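Local coordinates for protein plantazolicin methyltransferase BamL (PDB 5DLY) that probably methylates desmethylplantazolicin, the precursor of the antibiotic plantazolicin, on nitrogen with S-adenosylmethionine as methyl donor, at residues 161-166 with 186-192; 15-20 with 180-185; 121-127 with 149-155. The contacts are given in a common frame with arbitrary orientation. Residues are numbered along the deposited sequence.

Interaction 1. Residues 161-166 with 186-192; sequences LDRNSL and YRASLTM. With 5D7 (prop-2-en-1-yl 2-[(1S)-1-amino-4-carbamimidamidobutyl]-1,3-thiazole-4-carboxylate), chain B.
This is a loop-against-loop contact in a class I (Rossmann-like) methyltransferase fold, made where the chain leaves the C-terminal end of strand 154-160 and meets the end of helix 176-187; it contributes Leu161, Tyr186 and Ser189 to the pocket for the ligand 5D7. Residues 161-162 are extended, residues 163-165 form a 3-10 turn, residues 186-187 belong to the last part of helix 176-187, and residues 189-191 are extended. The register sets Arg163 near Ser189 (CA-CA 4.8 Å) and Asp162 near Thr191 (5.1 Å). Arg163 N donates to Leu190 O (2.9 Å), and its long side chain, with chi1 and chi2 t and chi3 p, bends back so that NH2 reaches Ser189 O (2.9 Å); the same guanidinium forms a salt bridge with Glu194. Thr191 is the N-cap of helix 192-203, and the bond from its N to Glu194 OE1 is the return half expected of a capping box. Asp162 suits the turn: OD1 accepts from Asn164 N (2.9 Å), an Asx turn, and Ser165 N donates to Asp162 O (2.9 Å). One water takes a bond from Leu190 N and gives one to Leu161 O; a second links Asp162 OD2, Asn164 OD1 and Met192 N. The Tyr186 ring (chi1 m) lies between two aliphatic groups, Leu161 CD1 over one face and Leu166 CA over the other, each 4.0 Å from its centroid. Leu161 CD2 also touches 5D7. Ser189, small and polar, turns OG to the ligand's guanidinium and to Gln185 O, with 5D7 NH2 donating to Ser189 OG at 3.0 Å.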
# COMPACT_ATOMS: atom_id res chain seq x y z
N LEU A 161 6.96 -1.80 4.52
CA LEU A 161 8.01 -2.32 5.38
C LEU A 161 8.38 -1.34 6.49
O LEU A 161 8.35 -0.13 6.29
CB LEU A 161 9.27 -2.59 4.56
CG LEU A 161 9.15 -3.57 3.40
CD1 LEU A 161 10.49 -3.64 2.67
CD2 LEU A 161 8.73 -4.95 3.89
N ASP A 162 8.74 -1.89 7.65
CA ASP A 162 9.32 -1.12 8.75
C ASP A 162 10.82 -1.34 8.71
O ASP A 162 11.27 -2.49 8.73
CB ASP A 162 8.75 -1.63 10.08
CG ASP A 162 9.15 -0.78 11.28
OD1 ASP A 162 10.24 -0.18 11.28
OD2 ASP A 162 8.36 -0.75 12.25
N ARG A 163 11.59 -0.25 8.68
CA ARG A 163 13.06 -0.35 8.62
C ARG A 163 13.64 -1.19 9.77
O ARG A 163 14.65 -1.88 9.58
CB ARG A 163 13.70 1.04 8.58
CG ARG A 163 15.22 1.02 8.47
CD ARG A 163 15.80 2.38 8.09
NE ARG A 163 15.95 3.28 9.23
CZ ARG A 163 15.17 4.33 9.49
NH1 ARG A 163 15.40 5.08 10.56
NH2 ARG A 163 14.14 4.63 8.70
N ASN A 164 12.99 -1.14 10.93
CA ASN A 164 13.47 -1.87 12.11
C ASN A 164 13.31 -3.38 11.97
O ASN A 164 13.83 -4.14 12.79
CB ASN A 164 12.79 -1.36 13.39
CG ASN A 164 13.24 0.04 13.80
OD1 ASN A 164 12.46 0.82 14.34
ND2 ASN A 164 14.51 0.36 13.55
N SER A 165 12.60 -3.82 10.93
CA SER A 165 12.35 -5.25 10.69
C SER A 165 13.35 -5.94 9.76
O SER A 165 13.17 -7.11 9.42
CB SER A 165 10.93 -5.44 10.12
OG SER A 165 9.95 -5.12 11.08
N LEU A 166 14.41 -5.22 9.36
CA LEU A 166 15.40 -5.73 8.39
C LEU A 166 15.91 -7.13 8.76
O LEU A 166 15.87 -8.05 7.92
CB LEU A 166 16.57 -4.76 8.24
CG LEU A 166 17.75 -5.07 7.30
CD1 LEU A 166 17.36 -5.81 6.03
CD2 LEU A 166 18.51 -3.79 6.96
N TYR A 186 14.55 -2.61 2.85
CA TYR A 186 14.42 -2.21 4.26
C TYR A 186 15.16 -0.92 4.60
O TYR A 186 14.66 -0.12 5.37
CB TYR A 186 14.80 -3.35 5.21
CG TYR A 186 13.73 -4.40 5.33
CD1 TYR A 186 12.66 -4.26 6.23
CD2 TYR A 186 13.76 -5.55 4.53
CE1 TYR A 186 11.67 -5.23 6.33
CE2 TYR A 186 12.77 -6.51 4.61
CZ TYR A 186 11.73 -6.35 5.51
OH TYR A 186 10.76 -7.33 5.58
N ARG A 187 16.34 -0.72 4.00
CA ARG A 187 17.13 0.49 4.24
C ARG A 187 16.38 1.75 3.77
O ARG A 187 16.53 2.83 4.37
CB ARG A 187 18.49 0.40 3.54
CG ARG A 187 19.56 1.32 4.12
CD ARG A 187 20.82 1.42 3.26
NE ARG A 187 21.40 0.11 2.94
CZ ARG A 187 21.42 -0.44 1.73
NH1 ARG A 187 20.90 0.22 0.69
NH2 ARG A 187 21.97 -1.63 1.54
N ALA A 188 15.55 1.61 2.74
CA ALA A 188 14.76 2.73 2.21
C ALA A 188 13.50 2.99 3.03
O ALA A 188 12.84 4.02 2.83
CB ALA A 188 14.39 2.47 0.76
N SER A 189 13.17 2.08 3.93
CA SER A 189 11.88 2.15 4.64
C SER A 189 11.90 3.14 5.80
O SER A 189 12.96 3.53 6.29
CB SER A 189 11.49 0.77 5.16
OG SER A 189 11.53 -0.18 4.11
N LEU A 190 10.70 3.54 6.24
CA LEU A 190 10.56 4.35 7.44
C LEU A 190 10.42 3.43 8.65
O LEU A 190 10.09 2.25 8.52
CB LEU A 190 9.33 5.25 7.34
CG LEU A 190 9.32 6.28 6.20
CD1 LEU A 190 7.95 6.93 6.08
CD2 LEU A 190 10.42 7.32 6.33
N THR A 191 10.67 3.99 9.83
CA THR A 191 10.32 3.34 11.07
C THR A 191 8.91 3.76 11.46
O THR A 191 8.37 4.73 10.93
CB THR A 191 11.26 3.74 12.22
OG1 THR A 191 11.19 5.16 12.41
CG2 THR A 191 12.70 3.34 11.93
N MET A 192 8.31 3.02 12.39
CA MET A 192 7.02 3.39 12.94
C MET A 192 6.98 4.84 13.42
O MET A 192 6.05 5.58 13.10
CB MET A 192 6.67 2.45 14.10
CG MET A 192 5.38 2.80 14.80
SD MET A 192 4.05 3.01 13.62
CE MET A 192 3.77 1.31 13.14
O9 5D7 B . 6.13 -6.99 1.90
C6 5D7 B . 7.29 -7.34 1.76
O7 5D7 B . 7.89 -8.31 2.64
C8 5D7 B . 7.20 -8.81 3.79
C2 5D7 B . 8.12 -6.81 0.65
N3 5D7 B . 7.60 -6.06 -0.35
C4 5D7 B . 8.48 -5.66 -1.28
S5 5D7 B . 10.05 -6.29 -0.88
C1 5D7 B . 9.50 -7.07 0.56
CA 5D7 B . 8.29 -4.86 -2.51
N 5D7 B . 6.85 -4.70 -2.71
CB 5D7 B . 8.98 -3.49 -2.41
CG 5D7 B . 8.82 -2.75 -1.07
CD 5D7 B . 8.87 -1.25 -1.32
NE 5D7 B . 8.86 -0.56 -0.04
CZ 5D7 B . 9.90 -0.23 0.73
NH2 5D7 B . 9.71 0.37 1.82
NH1 5D7 B . 11.09 -0.50 0.36
C3 5D7 B . 8.13 -9.75 4.53
C5 5D7 B . 7.67 -10.80 5.16
O HOH W 1 8.40 2.31 4.92
O HOH W 2 9.60 0.70 14.21

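Interaction 2. Residues 15-20 with 180-185. With 5D7 (prop-2-en-1-yl 2-[(1S)-1-amino-4-carbamimidamidobutyl]-1,3-thiazole-4-carboxylate), chain B; SAH (S-adenosyl-L-homocysteine), chain C.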
# COMPACT_ATOMS: atom_id res chain seq x y z
N GLN A 15 17.90 4.04 -4.49
CA GLN A 15 18.52 2.72 -4.60
C GLN A 15 17.50 1.58 -4.55
O GLN A 15 17.59 0.64 -5.33
CB GLN A 15 19.60 2.54 -3.51
CG GLN A 15 20.25 1.17 -3.47
CD GLN A 15 20.96 0.78 -4.76
OE1 GLN A 15 21.39 1.65 -5.53
NE2 GLN A 15 21.10 -0.52 -5.00
N ALA A 16 16.52 1.68 -3.65
CA ALA A 16 15.47 0.67 -3.54
C ALA A 16 14.69 0.56 -4.86
O ALA A 16 14.31 -0.53 -5.29
CB ALA A 16 14.53 0.98 -2.39
N GLN A 17 14.45 1.71 -5.48
CA GLN A 17 13.69 1.78 -6.72
C GLN A 17 14.42 1.18 -7.93
O GLN A 17 13.78 0.77 -8.89
CB GLN A 17 13.19 3.22 -6.96
CG GLN A 17 12.55 3.49 -8.32
CD GLN A 17 11.32 2.66 -8.62
OE1 GLN A 17 10.70 2.06 -7.72
NE2 GLN A 17 10.95 2.61 -9.89
N THR A 18 15.76 1.08 -7.86
CA THR A 18 16.48 0.38 -8.94
C THR A 18 16.00 -1.06 -9.15
O THR A 18 16.08 -1.59 -10.25
CB THR A 18 18.02 0.39 -8.77
OG1 THR A 18 18.40 -0.35 -7.61
CG2 THR A 18 18.55 1.82 -8.69
N TRP A 19 15.46 -1.68 -8.10
CA TRP A 19 14.94 -3.04 -8.19
C TRP A 19 13.64 -3.17 -9.00
O TRP A 19 13.16 -4.27 -9.25
CB TRP A 19 14.82 -3.65 -6.78
CG TRP A 19 16.16 -3.86 -6.17
CD1 TRP A 19 16.85 -2.99 -5.39
CD2 TRP A 19 16.99 -5.02 -6.32
NE1 TRP A 19 18.07 -3.54 -5.03
CE2 TRP A 19 18.17 -4.79 -5.59
CE3 TRP A 19 16.84 -6.25 -6.99
CZ2 TRP A 19 19.21 -5.73 -5.51
CZ3 TRP A 19 17.86 -7.18 -6.92
CH2 TRP A 19 19.03 -6.92 -6.17
N PHE A 20 13.08 -2.03 -9.42
CA PHE A 20 11.86 -2.01 -10.22
C PHE A 20 12.04 -1.33 -11.57
O PHE A 20 11.12 -1.36 -12.40
CB PHE A 20 10.71 -1.40 -9.41
CG PHE A 20 10.43 -2.17 -8.16
CD1 PHE A 20 9.63 -3.31 -8.22
CD2 PHE A 20 11.03 -1.82 -6.96
CE1 PHE A 20 9.40 -4.07 -7.08
CE2 PHE A 20 10.80 -2.58 -5.82
CZ PHE A 20 9.99 -3.70 -5.88
N ALA A 180 20.25 -9.08 -1.21
CA ALA A 180 20.64 -7.73 -1.62
C ALA A 180 19.41 -6.85 -1.84
O ALA A 180 19.37 -5.71 -1.39
CB ALA A 180 21.50 -7.78 -2.87
N TYR A 181 18.42 -7.41 -2.54
CA TYR A 181 17.13 -6.76 -2.76
C TYR A 181 16.48 -6.33 -1.46
O TYR A 181 16.15 -5.16 -1.28
CB TYR A 181 16.24 -7.72 -3.55
CG TYR A 181 14.78 -7.35 -3.61
CD1 TYR A 181 14.37 -6.15 -4.20
CD2 TYR A 181 13.81 -8.21 -3.12
CE1 TYR A 181 13.03 -5.81 -4.27
CE2 TYR A 181 12.46 -7.88 -3.17
CZ TYR A 181 12.08 -6.68 -3.75
OH TYR A 181 10.75 -6.35 -3.83
N LEU A 182 16.32 -7.27 -0.53
CA LEU A 182 15.65 -6.97 0.73
C LEU A 182 16.40 -5.96 1.59
O LEU A 182 15.79 -5.08 2.20
CB LEU A 182 15.36 -8.25 1.52
CG LEU A 182 14.32 -9.20 0.91
CD1 LEU A 182 14.16 -10.43 1.80
CD2 LEU A 182 12.97 -8.52 0.69
N LYS A 183 17.73 -6.07 1.63
CA LYS A 183 18.54 -5.09 2.36
C LYS A 183 18.26 -3.68 1.84
O LYS A 183 18.02 -2.76 2.63
CB LYS A 183 20.04 -5.40 2.25
CG LYS A 183 20.53 -6.53 3.14
CD LYS A 183 22.05 -6.60 3.06
CE LYS A 183 22.59 -7.94 3.52
NZ LYS A 183 23.99 -8.12 3.03
N ASP A 184 18.31 -3.51 0.51
CA ASP A 184 17.99 -2.22 -0.10
C ASP A 184 16.56 -1.76 0.20
O ASP A 184 16.33 -0.58 0.48
CB ASP A 184 18.22 -2.25 -1.61
CG ASP A 184 19.68 -2.15 -2.00
OD1 ASP A 184 20.54 -1.87 -1.13
OD2 ASP A 184 19.96 -2.34 -3.20
N GLN A 185 15.61 -2.69 0.17
CA GLN A 185 14.21 -2.34 0.44
C GLN A 185 14.02 -1.86 1.88
O GLN A 185 13.38 -0.83 2.12
CB GLN A 185 13.25 -3.50 0.12
CG GLN A 185 13.21 -3.94 -1.34
CD GLN A 185 13.14 -2.78 -2.32
OE1 GLN A 185 13.98 -2.65 -3.22
NE2 GLN A 185 12.16 -1.92 -2.14
O9 5D7 B . 6.13 -6.99 1.90
C6 5D7 B . 7.29 -7.34 1.76
O7 5D7 B . 7.89 -8.31 2.64
C8 5D7 B . 7.20 -8.81 3.79
C2 5D7 B . 8.12 -6.81 0.65
N3 5D7 B . 7.60 -6.06 -0.35
C4 5D7 B . 8.48 -5.66 -1.28
S5 5D7 B . 10.05 -6.29 -0.88
C1 5D7 B . 9.50 -7.07 0.56
CA 5D7 B . 8.29 -4.86 -2.51
N 5D7 B . 6.85 -4.70 -2.71
CB 5D7 B . 8.98 -3.49 -2.41
CG 5D7 B . 8.82 -2.75 -1.07
CD 5D7 B . 8.87 -1.25 -1.32
NE 5D7 B . 8.86 -0.56 -0.04
CZ 5D7 B . 9.90 -0.23 0.73
NH2 5D7 B . 9.71 0.37 1.82
NH1 5D7 B . 11.09 -0.50 0.36
C3 5D7 B . 8.13 -9.75 4.53
C5 5D7 B . 7.67 -10.80 5.16
N SAH C . 1.30 -2.08 -5.01
CA SAH C . 2.13 -3.25 -5.47
CB SAH C . 3.61 -2.92 -5.34
CG SAH C . 4.39 -3.43 -6.55
SD SAH C . 6.14 -3.30 -6.33
C SAH C . 1.81 -4.46 -4.65
O SAH C . 0.86 -4.47 -3.87
OXT SAH C . 2.49 -5.48 -4.72
C5' SAH C . 6.40 -1.55 -6.26
C4' SAH C . 5.82 -0.81 -7.46
O4' SAH C . 5.88 0.60 -7.22
C3' SAH C . 6.60 -1.05 -8.75
O3' SAH C . 5.74 -1.57 -9.77
C2' SAH C . 7.18 0.31 -9.11
O2' SAH C . 7.30 0.58 -10.51
C1' SAH C . 6.16 1.24 -8.46
N9 SAH C . 6.63 2.62 -8.21
C8 SAH C . 7.80 3.00 -7.63
N7 SAH C . 7.89 4.34 -7.57
C5 SAH C . 6.77 4.84 -8.11
C6 SAH C . 6.24 6.20 -8.35
N6 SAH C . 6.97 7.26 -7.97
N1 SAH C . 5.02 6.31 -8.94
C2 SAH C . 4.32 5.22 -9.31
N3 SAH C . 4.74 3.94 -9.11
C4 SAH C . 5.94 3.71 -8.54
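Helices 10-21 and 176-187 cross here with 8.7 Å between the local axes and an angle of 135° between their directions, a knob-into-hole contact within the helical cover over the Rossmann-like active site. The CA atoms come closest at Ala16 and Gln185 (5.1 Å), where the small alanine permits the approach, and are wider at Trp19 and Tyr181 (6.9 Å). The first helix is kinked near its end: Trp19 N and Phe20 N bond three residues back, to Ala16 O and Gln17 O. Trp19 is the knob, seated among Ala180, Tyr181, Asp184 and Gln185. Tyr181 CB lies over its six-membered ring, 3.7 Å from the centroid. Indole supplies a polar edge as well as a broad apolar face, and Trp19 NE1 donates to Asp184 OD2 (2.9 Å); that oxygen also accepts from Gln15 NE2 (2.8 Å), while OD1 pairs with Arg187. The charge of Asp184 is thus well met in a buried place. Tyr181 OH is hydrogen-bonded to Asp33 of helix 23-56 and stands 3.0 Å from the thiazole S5 of 5D7, and Gln185 O accepts from 5D7 NH1 (2.9 Å). Phe20 touches both ligands, CZ 3.6 Å from 5D7 CB and CE1 3.4 Å from SAH SD. Consistent with N-methylation, the amine N of 5D7 stands 3.9 Å from SAH SD.

Interaction 3. Residues 121-127 with 149-155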
# COMPACT_ATOMS: atom_id res chain seq x y z
N SER A 121 -9.50 13.44 -11.81
CA SER A 121 -10.12 14.66 -11.33
C SER A 121 -11.26 14.38 -10.35
O SER A 121 -11.44 15.11 -9.38
CB SER A 121 -10.62 15.52 -12.49
OG SER A 121 -11.30 14.74 -13.45
N LYS A 122 -12.02 13.31 -10.60
CA LYS A 122 -13.08 12.91 -9.68
C LYS A 122 -12.44 12.46 -8.37
O LYS A 122 -11.44 11.73 -8.38
CB LYS A 122 -13.90 11.76 -10.26
CG LYS A 122 -14.66 12.12 -11.53
CD LYS A 122 -15.02 10.88 -12.32
CE LYS A 122 -15.74 11.24 -13.61
NZ LYS A 122 -17.09 11.83 -13.37
N LYS A 123 -13.00 12.91 -7.25
CA LYS A 123 -12.48 12.52 -5.94
C LYS A 123 -12.66 11.02 -5.73
O LYS A 123 -13.60 10.40 -6.25
CB LYS A 123 -13.13 13.32 -4.82
CG LYS A 123 -13.07 14.83 -5.00
CD LYS A 123 -11.65 15.36 -5.03
CE LYS A 123 -11.63 16.89 -5.15
NZ LYS A 123 -12.11 17.35 -6.48
N GLN A 124 -11.75 10.44 -4.96
CA GLN A 124 -11.65 8.99 -4.77
C GLN A 124 -12.08 8.59 -3.37
O GLN A 124 -11.74 9.27 -2.40
CB GLN A 124 -10.21 8.53 -5.01
CG GLN A 124 -9.70 8.87 -6.40
CD GLN A 124 -10.43 8.10 -7.49
OE1 GLN A 124 -10.31 6.88 -7.60
NE2 GLN A 124 -11.19 8.83 -8.32
N ASP A 125 -12.80 7.48 -3.27
CA ASP A 125 -13.26 6.98 -1.98
C ASP A 125 -12.14 6.23 -1.24
O ASP A 125 -12.03 6.32 -0.02
CB ASP A 125 -14.48 6.07 -2.15
CG ASP A 125 -15.77 6.84 -2.41
OD1 ASP A 125 -15.82 8.07 -2.22
OD2 ASP A 125 -16.76 6.18 -2.81
N ILE A 126 -11.32 5.49 -1.99
CA ILE A 126 -10.17 4.79 -1.43
C ILE A 126 -8.96 5.02 -2.31
O ILE A 126 -9.03 4.88 -3.52
CB ILE A 126 -10.44 3.26 -1.32
CG1 ILE A 126 -11.70 3.01 -0.49
CG2 ILE A 126 -9.21 2.54 -0.76
CD1 ILE A 126 -12.12 1.56 -0.41
N ILE A 127 -7.86 5.39 -1.66
CA ILE A 127 -6.56 5.45 -2.30
C ILE A 127 -5.67 4.44 -1.58
O ILE A 127 -5.54 4.48 -0.36
CB ILE A 127 -5.98 6.89 -2.26
CG1 ILE A 127 -6.95 7.87 -2.93
CG2 ILE A 127 -4.60 6.92 -2.92
CD1 ILE A 127 -6.56 9.34 -2.82
N LEU A 149 -7.25 14.62 -3.55
CA LEU A 149 -8.13 13.74 -4.32
C LEU A 149 -9.12 12.95 -3.46
O LEU A 149 -9.95 12.24 -3.99
CB LEU A 149 -7.31 12.79 -5.19
CG LEU A 149 -6.69 13.37 -6.46
CD1 LEU A 149 -5.78 12.34 -7.12
CD2 LEU A 149 -7.77 13.83 -7.43
N LEU A 150 -9.03 13.09 -2.14
CA LEU A 150 -9.94 12.36 -1.25
C LEU A 150 -11.37 12.91 -1.31
O LEU A 150 -11.57 14.13 -1.27
CB LEU A 150 -9.44 12.38 0.19
CG LEU A 150 -8.21 11.52 0.51
CD1 LEU A 150 -7.75 11.84 1.92
CD2 LEU A 150 -8.47 10.03 0.32
N SER A 151 -12.33 12.01 -1.43
CA SER A 151 -13.75 12.37 -1.37
C SER A 151 -14.13 12.76 0.06
O SER A 151 -13.33 12.61 1.00
CB SER A 151 -14.62 11.21 -1.87
OG SER A 151 -14.73 10.20 -0.87
N ASP A 152 -15.36 13.23 0.23
CA ASP A 152 -15.84 13.61 1.56
C ASP A 152 -15.92 12.44 2.54
O ASP A 152 -15.90 12.65 3.74
CB ASP A 152 -17.20 14.32 1.46
CG ASP A 152 -17.12 15.65 0.74
OD1 ASP A 152 -16.01 16.20 0.60
OD2 ASP A 152 -18.18 16.17 0.32
N GLN A 153 -16.02 11.21 2.02
CA GLN A 153 -16.00 9.99 2.83
C GLN A 153 -14.98 9.04 2.23
O GLN A 153 -15.27 8.32 1.27
CB GLN A 153 -17.38 9.33 2.85
CG GLN A 153 -18.42 10.11 3.65
CD GLN A 153 -19.78 9.44 3.66
OE1 GLN A 153 -20.30 9.05 2.62
NE2 GLN A 153 -20.36 9.29 4.85
N SER A 154 -13.78 9.02 2.80
CA SER A 154 -12.67 8.36 2.12
C SER A 154 -11.52 8.01 3.05
O SER A 154 -11.42 8.49 4.17
CB SER A 154 -12.13 9.28 1.02
OG SER A 154 -11.65 10.49 1.59
N CYS A 155 -10.61 7.19 2.52
CA CYS A 155 -9.35 6.94 3.21
C CYS A 155 -8.23 6.62 2.24
O CYS A 155 -8.46 6.07 1.17
CB CYS A 155 -9.49 5.81 4.24
SG CYS A 155 -9.98 4.24 3.51
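Four backbone hydrogen bonds join the two segments in parallel. Gln124 N donates to Leu149 O (2.7 Å) and Ser151 N to Gln124 O (3.0 Å), so Gln124 is held on both sides of its CA; further on, Cys155 N donates to Asp125 O (3.0 Å) and Ile127 N to Cys155 O (3.0 Å). Short CA-H...O contacts run beside them, as from Ile126 CA to Cys155 O at 3.4 Å. The register is interrupted between the two bridges: two steps from Gln124 to Ile126 face five from Leu150 to Cys155, and the chain turns its corner at Asp152 and Gln153 before rejoining. The start of strand 124-130 thus pairs first with the short strand 150-151 and then with the start of strand 154-160, its neighbour in the sheet, reached through helix 139-148 as a beta-alpha-beta crossover; the strand order 3-2-1-4-5-7-6, with the next strand, 258-265, antiparallel, is the signature of class I methyltransferases. Among side-chain polar contacts, Ser151 OG donates to Asp125 OD1 (2.7 Å) across the segments. Buried Asp125 has further partners, its OD2 taking a salt bridge from Arg58 and a bond from Tyr61 N. The small hydroxyl of Ser154 closes across the corner, OG donating to Ser151 O (2.8 Å), and Gln124 NE2 folds back onto Lys122 O (2.9 Å). Apolar contacts join Ile127 to the residues that follow helix 139-148. The branched Ile127, a residue well suited to a buried strand, brings CD1 to Leu150 CD2 (3.7 Å) and Leu149 CB (4.3 Å). Ile126 and Cys155 share the opposite side of the sheet, where Phe48 and Tyr52 of helix 23-56 cover Ile126.

Interactions 1 and 2 are neighbours, their centres 12 Å apart, and share helix 176-187: residues 180-185 pack on the N-terminal helix 10-21, and residues 186-192 follow directly to meet the loop after strand 154-160. They touch, for instance where Ala188 CB meets Ala16 CB at 3.5 Å, and their segments alternate along the chain. Both line part of the 5D7 pocket. Interaction 3 lies on the other side of the chain's centre, about 28 Å from interaction 1 and 31 Å from interaction 2 between centres. Nested within the loop that interaction 2 closes, it precedes interaction 1. Strand 154-160 spans this separation, beginning at interaction 3 and delivering Leu161 to the substrate pocket.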